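Long-range contacts in BLUF domain-containing protein (Acinetobacter baumannii, PDB 6W6Z), which probably senses blue light through a BLUF domain that binds a flavin chromophore, here flavin mononucleotide: residues G40-D46 with S93-R99; F49-L53 with L125-L129; N75-C80 with L118-Q122. Residue numbers count along the deposited sequence, not the author numbering.

Contact 1. Residues G40-D46 with S93-R99; sequences GVLYYAD and SMKYVQR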
loop_
_atom_site.group_PDB
_atom_site.type_symbol
_atom_site.label_atom_id
_atom_site.label_comp_id
_atom_site.label_asym_id
_atom_site.label_seq_id
_atom_site.Cartn_x
_atom_site.Cartn_y
_atom_site.Cartn_z
ATOM N N GLY A 40 -3.360 5.939 -4.381
ATOM C CA GLY A 40 -2.957 5.484 -3.038
ATOM C C GLY A 40 -1.485 5.260 -2.886
ATOM O O GLY A 40 -0.637 5.767 -3.677
ATOM N N VAL A 41 -1.162 4.508 -1.847
ATOM C CA VAL A 41 0.251 4.270 -1.497
ATOM C C VAL A 41 0.378 2.864 -0.927
ATOM O O VAL A 41 -0.522 2.443 -0.215
ATOM C CB VAL A 41 0.761 5.341 -0.516
ATOM C CG1 VAL A 41 -0.128 5.455 0.707
ATOM C CG2 VAL A 41 2.220 5.108 -0.140
ATOM N N LEU A 42 1.492 2.232 -1.257
ATOM C CA LEU A 42 1.885 0.877 -0.803
ATOM C C LEU A 42 3.191 1.076 -0.084
ATOM O O LEU A 42 4.107 1.579 -0.714
ATOM C CB LEU A 42 2.035 -0.091 -1.978
ATOM C CG LEU A 42 2.329 -1.540 -1.576
ATOM C CD1 LEU A 42 1.173 -2.124 -0.766
ATOM C CD2 LEU A 42 2.625 -2.414 -2.779
ATOM N N TYR A 43 3.252 0.671 1.182
ATOM C CA TYR A 43 4.475 0.689 2.003
ATOM C C TYR A 43 4.843 -0.765 2.183
ATOM O O TYR A 43 3.969 -1.585 2.490
ATOM C CB TYR A 43 4.223 1.382 3.345
ATOM C CG TYR A 43 5.256 1.140 4.423
ATOM C CD1 TYR A 43 6.437 1.862 4.463
ATOM C CD2 TYR A 43 5.024 0.232 5.440
ATOM C CE1 TYR A 43 7.352 1.685 5.490
ATOM C CE2 TYR A 43 5.963 -0.009 6.438
ATOM C CZ TYR A 43 7.126 0.741 6.472
ATOM O OH TYR A 43 8.055 0.556 7.467
ATOM N N TYR A 44 6.116 -1.078 2.056
ATOM C CA TYR A 44 6.641 -2.433 2.324
ATOM C C TYR A 44 7.813 -2.303 3.273
ATOM O O TYR A 44 8.739 -1.533 2.958
ATOM C CB TYR A 44 7.092 -3.140 1.037
ATOM C CG TYR A 44 7.706 -4.480 1.345
ATOM C CD1 TYR A 44 6.909 -5.555 1.714
ATOM C CD2 TYR A 44 9.080 -4.627 1.437
ATOM C CE1 TYR A 44 7.465 -6.767 2.097
ATOM C CE2 TYR A 44 9.656 -5.841 1.779
ATOM C CZ TYR A 44 8.850 -6.901 2.154
ATOM O OH TYR A 44 9.409 -8.093 2.538
ATOM N N ALA A 45 7.823 -3.092 4.336
ATOM C CA ALA A 45 9.013 -3.229 5.204
ATOM C C ALA A 45 8.860 -4.467 6.069
ATOM O O ALA A 45 7.693 -4.885 6.362
ATOM C CB ALA A 45 9.147 -2.003 6.068
ATOM N N ASP A 46 9.975 -5.069 6.458
ATOM C CA ASP A 46 9.954 -6.129 7.491
ATOM C C ASP A 46 8.889 -7.193 7.145
ATOM O O ASP A 46 8.115 -7.617 8.040
ATOM C CB ASP A 46 9.741 -5.463 8.861
ATOM C CG ASP A 46 10.982 -4.775 9.393
ATOM O OD1 ASP A 46 11.908 -4.620 8.612
ATOM O OD2 ASP A 46 11.025 -4.428 10.610
ATOM N N SER A 93 -1.193 6.751 -8.936
ATOM C CA SER A 93 -2.006 5.532 -9.173
ATOM C C SER A 93 -1.699 4.501 -8.076
ATOM O O SER A 93 -2.667 3.992 -7.444
ATOM C CB SER A 93 -1.802 5.007 -10.559
ATOM O OG SER A 93 -2.406 5.933 -11.456
ATOM N N MET A 94 -0.430 4.333 -7.777
ATOM C CA MET A 94 0.028 3.626 -6.549
ATOM C C MET A 94 1.463 4.018 -6.219
ATOM O O MET A 94 2.391 3.470 -6.844
ATOM C CB MET A 94 -0.033 2.111 -6.724
ATOM C CG MET A 94 0.226 1.368 -5.421
ATOM S SD MET A 94 -0.691 1.959 -3.959
ATOM C CE MET A 94 -2.361 1.899 -4.607
ATOM N N LYS A 95 1.627 4.907 -5.242
ATOM C CA LYS A 95 2.944 5.338 -4.745
ATOM C C LYS A 95 3.567 4.124 -4.065
ATOM O O LYS A 95 2.842 3.367 -3.437
ATOM C CB LYS A 95 2.827 6.501 -3.759
ATOM C CG LYS A 95 4.143 7.124 -3.342
ATOM C CD LYS A 95 3.998 8.242 -2.356
ATOM C CE LYS A 95 5.260 9.048 -2.194
ATOM N NZ LYS A 95 5.071 10.174 -1.262
ATOM N N TYR A 96 4.869 4.000 -4.165
ATOM C CA TYR A 96 5.624 2.976 -3.428
ATOM C C TYR A 96 6.583 3.662 -2.474
ATOM O O TYR A 96 7.421 4.454 -2.928
ATOM C CB TYR A 96 6.359 2.065 -4.390
ATOM C CG TYR A 96 7.042 0.924 -3.685
ATOM C CD1 TYR A 96 6.324 0.067 -2.863
ATOM C CD2 TYR A 96 8.385 0.723 -3.795
ATOM C CE1 TYR A 96 6.925 -0.994 -2.213
ATOM C CE2 TYR A 96 9.006 -0.345 -3.171
ATOM C CZ TYR A 96 8.281 -1.180 -2.341
ATOM O OH TYR A 96 8.898 -2.223 -1.706
ATOM N N VAL A 97 6.505 3.282 -1.198
ATOM C CA VAL A 97 7.414 3.783 -0.126
ATOM C C VAL A 97 7.994 2.608 0.656
ATOM O O VAL A 97 7.248 1.713 1.053
ATOM C CB VAL A 97 6.644 4.740 0.796
ATOM C CG1 VAL A 97 7.516 5.308 1.890
ATOM C CG2 VAL A 97 5.993 5.839 0.007
ATOM N N GLN A 98 9.294 2.631 0.911
ATOM C CA GLN A 98 9.936 1.616 1.773
ATOM C C GLN A 98 10.406 2.312 3.043
ATOM O O GLN A 98 10.170 3.488 3.176
ATOM C CB GLN A 98 11.071 0.901 1.033
ATOM C CG GLN A 98 10.559 0.077 -0.146
ATOM C CD GLN A 98 11.594 -0.865 -0.713
ATOM O OE1 GLN A 98 11.246 -1.883 -1.327
ATOM N NE2 GLN A 98 12.858 -0.517 -0.524
ATOM N N ARG A 99 10.967 1.548 3.978
ATOM C CA ARG A 99 11.521 2.061 5.251
ATOM C C ARG A 99 12.502 3.210 4.976
ATOM O O ARG A 99 13.393 3.095 4.091
ATOM C CB ARG A 99 12.254 0.933 5.975
ATOM C CG ARG A 99 11.608 0.444 7.249
ATOM C CD ARG A 99 12.371 -0.759 7.752
ATOM N NE ARG A 99 13.695 -0.446 8.252
ATOM C CZ ARG A 99 14.496 -1.344 8.807
ATOM N NH1 ARG A 99 14.102 -2.606 8.866
ATOM N NH2 ARG A 99 15.697 -0.997 9.243
HETATM O O HOH W 1 11.395 -1.323 3.322
#
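Four backbone hydrogen bonds join strand 40-45 to strand 95-98 as parallel neighbours. Lys-95 N donates to Gly-40 O (2.9 Å), Leu-42 N to Lys-95 O (2.8 Å), Val-97 N to Leu-42 O (3.0 Å) and Tyr-44 N to Val-97 O (3.2 Å). Lys-95 and Val-97 on one strand and Leu-42 on the other each use both amide and carbonyl, the alternating pattern of a parallel pair, while CA-H...O contacts such as Tyr-43 CA to Val-97 O (3.1 Å) fill in between. Beyond the last direct bond a water takes over, donating to Tyr-44 O (2.7 Å) and accepting from Arg-99 N (3.0 Å). In the ferredoxin-like BLUF fold this pairing adds strand 95-98 at the edge of the sheet, and it is the parallel pair in an otherwise antiparallel order.

Apolar packing differs on the two faces. With Val-41 and Tyr-43 on one face stands Val-97, its CG2 3.8 Å from Val-41 CG2; Leu-132 of helix 125-134 covers them. On the face of Leu-42 and Tyr-96, toward the flavin, Met-94 folds back so that its SD lies 3.9 Å from Leu-42 CB; Leu-42 and Met-94 both touch FMN. The unusual backbone angles of Gly-40 call for glycine, and a CB there would also crowd Met-94 CE at 3.3 Å.

Within strand 95-98, Tyr-96 OH donates a very short hydrogen bond to Gln-98 OE1 (2.4 Å); across the strands it lies 3.4 Å from Tyr-44 CB. At the far end Asp-46 OD1 forms a salt bridge with Arg-99 NH1 (3.0 Å); the NE of Arg-99 engages a second carboxylate, Glu-104.

Contact 2. Residues F49-L53 with L125-L129; sequences FFQCL and LKFFL. With FMN (flavin mononucleotide), chain B.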
loop_
_atom_site.group_PDB
_atom_site.type_symbol
_atom_site.label_atom_id
_atom_site.label_comp_id
_atom_site.label_asym_id
_atom_site.label_seq_id
_atom_site.Cartn_x
_atom_site.Cartn_y
_atom_site.Cartn_z
ATOM N N PHE A 49 3.111 -5.395 4.472
ATOM C CA PHE A 49 2.589 -4.263 3.670
ATOM C C PHE A 49 1.646 -3.398 4.492
ATOM O O PHE A 49 0.932 -3.832 5.384
ATOM C CB PHE A 49 1.830 -4.790 2.461
ATOM C CG PHE A 49 2.621 -5.581 1.475
ATOM C CD1 PHE A 49 3.447 -4.936 0.544
ATOM C CD2 PHE A 49 2.501 -6.968 1.414
ATOM C CE1 PHE A 49 4.115 -5.668 -0.423
ATOM C CE2 PHE A 49 3.218 -7.693 0.471
ATOM C CZ PHE A 49 4.011 -7.037 -0.460
ATOM N N PHE A 50 1.541 -2.162 4.062
ATOM C CA PHE A 50 0.467 -1.245 4.458
ATOM C C PHE A 50 -0.008 -0.643 3.155
ATOM O O PHE A 50 0.871 -0.303 2.353
ATOM C CB PHE A 50 0.928 -0.174 5.444
ATOM C CG PHE A 50 -0.107 0.918 5.615
ATOM C CD1 PHE A 50 -0.243 1.946 4.684
ATOM C CD2 PHE A 50 -1.037 0.836 6.638
ATOM C CE1 PHE A 50 -1.234 2.907 4.820
ATOM C CE2 PHE A 50 -2.019 1.817 6.789
ATOM C CZ PHE A 50 -2.138 2.829 5.864
ATOM N N GLN A 51 -1.307 -0.633 2.902
ATOM C CA GLN A 51 -1.790 0.036 1.688
ATOM C C GLN A 51 -2.944 0.959 2.026
ATOM O O GLN A 51 -3.816 0.611 2.855
ATOM C CB GLN A 51 -2.172 -0.974 0.615
ATOM C CG GLN A 51 -2.398 -0.314 -0.724
ATOM C CD GLN A 51 -2.669 -1.292 -1.837
ATOM O OE1 GLN A 51 -3.335 -2.312 -1.636
ATOM N NE2 GLN A 51 -2.110 -1.008 -3.012
ATOM N N CYS A 52 -3.003 2.085 1.333
ATOM C CA CYS A 52 -4.174 2.977 1.357
ATOM C C CYS A 52 -4.675 3.121 -0.076
ATOM O O CYS A 52 -3.838 3.326 -0.972
ATOM C CB CYS A 52 -3.741 4.252 2.075
ATOM S SG CYS A 52 -4.756 5.695 1.691
ATOM N N LEU A 53 -5.974 2.871 -0.297
ATOM C CA LEU A 53 -6.670 3.027 -1.589
ATOM C C LEU A 53 -7.630 4.211 -1.480
ATOM O O LEU A 53 -8.384 4.267 -0.480
ATOM C CB LEU A 53 -7.444 1.749 -1.914
ATOM C CG LEU A 53 -6.632 0.444 -1.930
ATOM C CD1 LEU A 53 -7.554 -0.755 -2.060
ATOM C CD2 LEU A 53 -5.618 0.472 -3.059
ATOM N N LEU A 125 -2.446 6.447 12.064
ATOM C CA LEU A 125 -2.595 6.764 10.614
ATOM C C LEU A 125 -2.556 8.270 10.361
ATOM O O LEU A 125 -2.081 8.642 9.273
ATOM C CB LEU A 125 -3.893 6.151 10.066
ATOM C CG LEU A 125 -3.993 4.631 10.186
ATOM C CD1 LEU A 125 -5.178 4.109 9.392
ATOM C CD2 LEU A 125 -2.705 3.932 9.745
ATOM N N LYS A 126 -2.985 9.100 11.318
ATOM C CA LYS A 126 -2.697 10.562 11.318
ATOM C C LYS A 126 -1.255 10.747 10.833
ATOM O O LYS A 126 -1.070 11.181 9.655
ATOM C CB LYS A 126 -2.870 11.201 12.707
ATOM N N PHE A 127 -0.282 10.333 11.653
ATOM C CA PHE A 127 1.170 10.560 11.418
ATOM C C PHE A 127 1.669 9.670 10.277
ATOM O O PHE A 127 2.462 10.166 9.461
ATOM C CB PHE A 127 2.009 10.268 12.661
ATOM N N PHE A 128 1.243 8.402 10.228
ATOM C CA PHE A 128 1.811 7.428 9.261
ATOM C C PHE A 128 1.435 7.794 7.831
ATOM O O PHE A 128 2.352 7.769 6.982
ATOM C CB PHE A 128 1.424 5.983 9.536
ATOM C CG PHE A 128 2.254 4.972 8.773
ATOM C CD1 PHE A 128 3.628 4.880 8.958
ATOM C CD2 PHE A 128 1.646 4.087 7.889
ATOM C CE1 PHE A 128 4.372 3.928 8.276
ATOM C CE2 PHE A 128 2.390 3.133 7.213
ATOM C CZ PHE A 128 3.747 3.037 7.431
ATOM N N LEU A 129 0.176 8.120 7.555
ATOM C CA LEU A 129 -0.210 8.558 6.201
ATOM C C LEU A 129 0.587 9.815 5.825
ATOM O O LEU A 129 1.049 9.911 4.661
ATOM C CB LEU A 129 -1.709 8.811 6.130
ATOM C CG LEU A 129 -2.599 7.580 6.099
ATOM C CD1 LEU A 129 -4.073 7.993 6.083
ATOM C CD2 LEU A 129 -2.284 6.698 4.894
HETATM N N1 FMN B . -4.030 -4.535 -7.777
HETATM C C2 FMN B . -4.530 -3.366 -8.212
HETATM O O2 FMN B . -5.205 -3.382 -9.291
HETATM N N3 FMN B . -4.449 -2.235 -7.480
HETATM C C4 FMN B . -3.798 -2.174 -6.308
HETATM O O4 FMN B . -3.688 -1.139 -5.655
HETATM C C4A FMN B . -3.173 -3.391 -5.805
HETATM N N5 FMN B . -2.495 -3.437 -4.677
HETATM C C5A FMN B . -2.013 -4.634 -4.259
HETATM C C6 FMN B . -1.301 -4.655 -3.080
HETATM C C7 FMN B . -0.810 -5.849 -2.580
HETATM C C7M FMN B . -0.031 -5.798 -1.302
HETATM C C8 FMN B . -0.892 -7.093 -3.365
HETATM C C8M FMN B . -0.280 -8.361 -2.786
HETATM C C9 FMN B . -1.612 -7.065 -4.547
HETATM C C9A FMN B . -2.132 -5.869 -5.027
HETATM N N10 FMN B . -2.802 -5.793 -6.243
HETATM C C10 FMN B . -3.346 -4.583 -6.627
HETATM C "C1'" FMN B . -2.986 -6.975 -7.150
HETATM C "C2'" FMN B . -4.311 -7.698 -7.064
HETATM O "O2'" FMN B . -4.326 -8.483 -5.861
HETATM C "C3'" FMN B . -4.425 -8.623 -8.304
HETATM O "O3'" FMN B . -3.218 -9.360 -8.528
HETATM C "C4'" FMN B . -4.633 -7.869 -9.602
HETATM O "O4'" FMN B . -5.770 -6.985 -9.473
HETATM C "C5'" FMN B . -4.910 -8.853 -10.766
HETATM O "O5'" FMN B . -6.115 -9.628 -10.588
HETATM P P FMN B . -6.693 -10.682 -11.715
HETATM O O1P FMN B . -6.101 -12.009 -11.276
HETATM O O2P FMN B . -8.193 -10.536 -11.530
HETATM O O3P FMN B . -6.179 -10.235 -13.071
#
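Phe-50 is the hub where strand 49-53 meets helix 125-129. Its t rotamer (chi1 168°) sends the ring out from the sheet toward the helix, and the edge of Phe-128, also t, meets its face in a T-shaped pair: centroids 5.2 Å apart, planes at 88°, Phe-128 CE2 3.7 Å from Phe-50 CG. One helical turn separates Leu-125 from Leu-129, so both reach the same ring. Each adopts the mt rotamer; Leu-125 CD2 lies 3.7 Å from Phe-50 CE2, and Leu-129 CD2 lies 3.9 Å from Phe-50 CE1 and 4.0 Å from Cys-52 CB. The short helical and strand axes cross almost at right angles (91°) and stay 11.6 Å apart, a gap bridged wholly by side chains.

Strand alternation puts Phe-49, Gln-51 and Leu-53 on the opposite face, that of the flavin. The extended Gln-51 (chi1 and chi2 both t) delivers NE2 to FMN N5 (3.0 Å), with a weak second bond from NE2 to FMN O4 (3.1 Å), while its OE1 is hydrogen-bonded to Tyr-7. C7M of FMN lies over one face of the Phe-49 ring, 3.8 Å from Phe-49 CG, and Leu-53 CD2 approaches FMN O4 at 3.6 Å. Such a tyrosine-glutamine-flavin network is the hallmark of BLUF domains, in which light is thought to rearrange the hydrogen bonds of the glutamine.

The flavin side of the strand thus combines the hydrogen bonds of Gln-51 with contacts of the apolar Phe-49 and Leu-53, whereas the helix side is apolar throughout: between the two segments, van der Waals and aromatic contacts act without any polar bond.

Contact 3. Residues N75-C80 with L118-Q122; sequences NIKWLC and LLLNQ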
loop_
_atom_site.group_PDB
_atom_site.type_symbol
_atom_site.label_atom_id
_atom_site.label_comp_id
_atom_site.label_asym_id
_atom_site.label_seq_id
_atom_site.Cartn_x
_atom_site.Cartn_y
_atom_site.Cartn_z
ATOM N N ASN A 75 -3.010 -12.845 6.204
ATOM C CA ASN A 75 -3.198 -12.192 7.524
ATOM C C ASN A 75 -3.587 -10.719 7.288
ATOM O O ASN A 75 -3.008 -9.838 7.904
ATOM C CB ASN A 75 -1.907 -12.263 8.355
ATOM C CG ASN A 75 -2.108 -12.036 9.842
ATOM O OD1 ASN A 75 -2.425 -12.975 10.557
ATOM N ND2 ASN A 75 -1.886 -10.813 10.325
ATOM N N ILE A 76 -4.559 -10.459 6.433
ATOM C CA ILE A 76 -4.949 -9.058 6.093
ATOM C C ILE A 76 -5.635 -8.480 7.337
ATOM O O ILE A 76 -6.579 -9.094 7.816
ATOM C CB ILE A 76 -5.821 -8.972 4.817
ATOM C CG1 ILE A 76 -5.050 -9.126 3.501
ATOM C CG2 ILE A 76 -6.574 -7.649 4.761
ATOM C CD1 ILE A 76 -4.443 -10.468 3.219
ATOM N N LYS A 77 -5.180 -7.328 7.815
ATOM C CA LYS A 77 -5.789 -6.544 8.912
ATOM C C LYS A 77 -6.390 -5.247 8.354
ATOM O O LYS A 77 -5.657 -4.239 8.156
ATOM C CB LYS A 77 -4.724 -6.274 9.975
ATOM C CG LYS A 77 -5.193 -5.466 11.174
ATOM C CD LYS A 77 -4.061 -5.186 12.156
ATOM C CE LYS A 77 -4.554 -4.553 13.433
ATOM N NZ LYS A 77 -3.465 -3.821 14.118
ATOM N N TRP A 78 -7.708 -5.250 8.161
ATOM C CA TRP A 78 -8.477 -4.069 7.698
ATOM C C TRP A 78 -8.485 -3.012 8.803
ATOM O O TRP A 78 -8.970 -3.304 9.917
ATOM C CB TRP A 78 -9.878 -4.520 7.291
ATOM C CG TRP A 78 -10.765 -3.470 6.710
ATOM C CD1 TRP A 78 -10.433 -2.218 6.310
ATOM C CD2 TRP A 78 -12.139 -3.655 6.350
ATOM N NE1 TRP A 78 -11.514 -1.582 5.775
ATOM C CE2 TRP A 78 -12.580 -2.447 5.776
ATOM C CE3 TRP A 78 -13.037 -4.720 6.479
ATOM C CZ2 TRP A 78 -13.895 -2.281 5.337
ATOM C CZ3 TRP A 78 -14.329 -4.559 6.034
ATOM C CH2 TRP A 78 -14.752 -3.349 5.480
ATOM N N LEU A 79 -7.937 -1.829 8.538
ATOM C CA LEU A 79 -7.806 -0.800 9.583
ATOM C C LEU A 79 -9.015 0.121 9.555
ATOM O O LEU A 79 -9.605 0.369 10.620
ATOM C CB LEU A 79 -6.503 -0.042 9.377
ATOM C CG LEU A 79 -5.291 -0.884 9.738
ATOM C CD1 LEU A 79 -4.004 -0.233 9.228
ATOM C CD2 LEU A 79 -5.253 -1.080 11.245
ATOM N N CYS A 80 -9.369 0.646 8.398
ATOM C CA CYS A 80 -10.498 1.592 8.352
ATOM C C CYS A 80 -10.906 1.817 6.922
ATOM O O CYS A 80 -10.094 1.556 6.006
ATOM C CB CYS A 80 -10.139 2.930 8.977
ATOM S SG CYS A 80 -8.694 3.654 8.167
ATOM N N LEU A 118 1.628 -3.999 10.604
ATOM C CA LEU A 118 0.567 -4.693 11.375
ATOM C C LEU A 118 0.527 -4.186 12.827
ATOM O O LEU A 118 -0.509 -4.425 13.481
ATOM C CB LEU A 118 0.797 -6.205 11.305
ATOM C CG LEU A 118 0.448 -6.844 9.967
ATOM C CD1 LEU A 118 1.052 -8.239 9.847
ATOM C CD2 LEU A 118 -1.048 -6.901 9.789
ATOM N N LEU A 119 1.600 -3.553 13.323
ATOM C CA LEU A 119 1.678 -2.970 14.690
ATOM C C LEU A 119 0.919 -1.637 14.762
ATOM O O LEU A 119 0.800 -1.122 15.880
ATOM C CB LEU A 119 3.143 -2.687 15.047
ATOM C CG LEU A 119 4.099 -3.877 15.053
ATOM C CD1 LEU A 119 5.539 -3.389 15.105
ATOM C CD2 LEU A 119 3.804 -4.803 16.211
ATOM N N LEU A 120 0.507 -1.040 13.647
ATOM C CA LEU A 120 -0.170 0.295 13.672
ATOM C C LEU A 120 -1.632 0.153 14.123
ATOM O O LEU A 120 -2.281 -0.874 13.790
ATOM C CB LEU A 120 -0.122 0.930 12.279
ATOM C CG LEU A 120 1.241 1.357 11.735
ATOM C CD1 LEU A 120 1.079 1.825 10.300
ATOM C CD2 LEU A 120 1.884 2.436 12.589
ATOM N N ASN A 121 -2.153 1.163 14.833
ATOM C CA ASN A 121 -3.603 1.298 15.129
ATOM C C ASN A 121 -4.146 2.473 14.304
ATOM O O ASN A 121 -3.365 3.184 13.656
ATOM C CB ASN A 121 -3.858 1.375 16.639
ATOM C CG ASN A 121 -3.321 2.635 17.296
ATOM O OD1 ASN A 121 -3.468 3.737 16.745
ATOM N ND2 ASN A 121 -2.702 2.489 18.467
ATOM N N GLN A 122 -5.457 2.665 14.309
ATOM C CA GLN A 122 -6.120 3.686 13.461
ATOM C C GLN A 122 -5.643 5.099 13.839
ATOM O O GLN A 122 -5.526 5.956 12.937
ATOM C CB GLN A 122 -7.628 3.548 13.567
ATOM C CG GLN A 122 -8.157 2.264 12.944
ATOM C CD GLN A 122 -8.193 1.091 13.892
ATOM O OE1 GLN A 122 -7.556 1.089 14.953
ATOM N NE2 GLN A 122 -8.903 0.056 13.470
HETATM O O HOH W 2 -1.893 -2.458 11.857
#
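Lys-77 provides the main polar link. Its side chain is fully extended and carries NZ across to the loop carbonyls, where it donates to Leu-118 O (3.1 Å) and, weakly, to Leu-120 O (3.2 Å). A water reinforces the second connection, accepting from Lys-77 NZ (3.1 Å) and donating to Leu-120 O (2.5 Å). The ammonium group thus gathers backbone oxygens where the 3-10 segment at Leu-118 and Leu-119 gives way to loop. Farther along, the direction of donation reverses: Gln-122 NE2 bonds to Leu-79 O (3.0 Å), so that here a loop side chain holds the strand backbone.

That carbonyl belongs to a classic beta bulge, in which Leu-79 and Cys-80 both face Cys-6 of strand 2-11. The bulge, with Leu-79 in a near-helical conformation (phi -93°, psi -50°), shifts the strand alternation, and Lys-77 and Cys-80 both direct their CA-CB bonds toward the loop.

Around these bonds the packing is modest. Leu-118 CD2 rests 3.7 Å from Lys-77 CB, so the leucine covers the root of the lysine whose ammonium group donates to its carbonyl; Leu-118 CD1 also lies 3.9 Å from Asn-75 ND2. Leu-79 CD2 approaches Leu-120 O at 3.9 Å.

The loop 118-122, which leads into helix 125-134, runs roughly along outermost strand 73-83 on one face of the sheet. Leu-120 turns its side chain to Phe-106 and Phe-107 of helix 101-109 and to Phe-128, while Trp-78 points away to the other face, against Phe-64 of helix 57-67.

In the fold
After strand 2-11 and helix 18-36, the chain enters strands 39-45 and 48-54, neighbours in the sheet from which contacts 1 and 2 start. Strand 73-83 then begins contact 3 at one edge of the sheet. Contact 1 is the first to close, when residues 93-99 return beside 40-46 as the other edge. Past helix 101-109, loop 118-122 closes contact 3, and helix 125-134 closes contact 2. Contact 3 therefore nests inside contact 2, whereas contact 1 crosses both. Contacts 2 and 3 hold loop 118-122 and helix 125-134 against the sheet and touch through Phe-128 and Leu-120; contacts 1 and 2 join by the pairing of strands 39-45 and 48-54, then by Met-94 packing on Gln-51 beside the flavin.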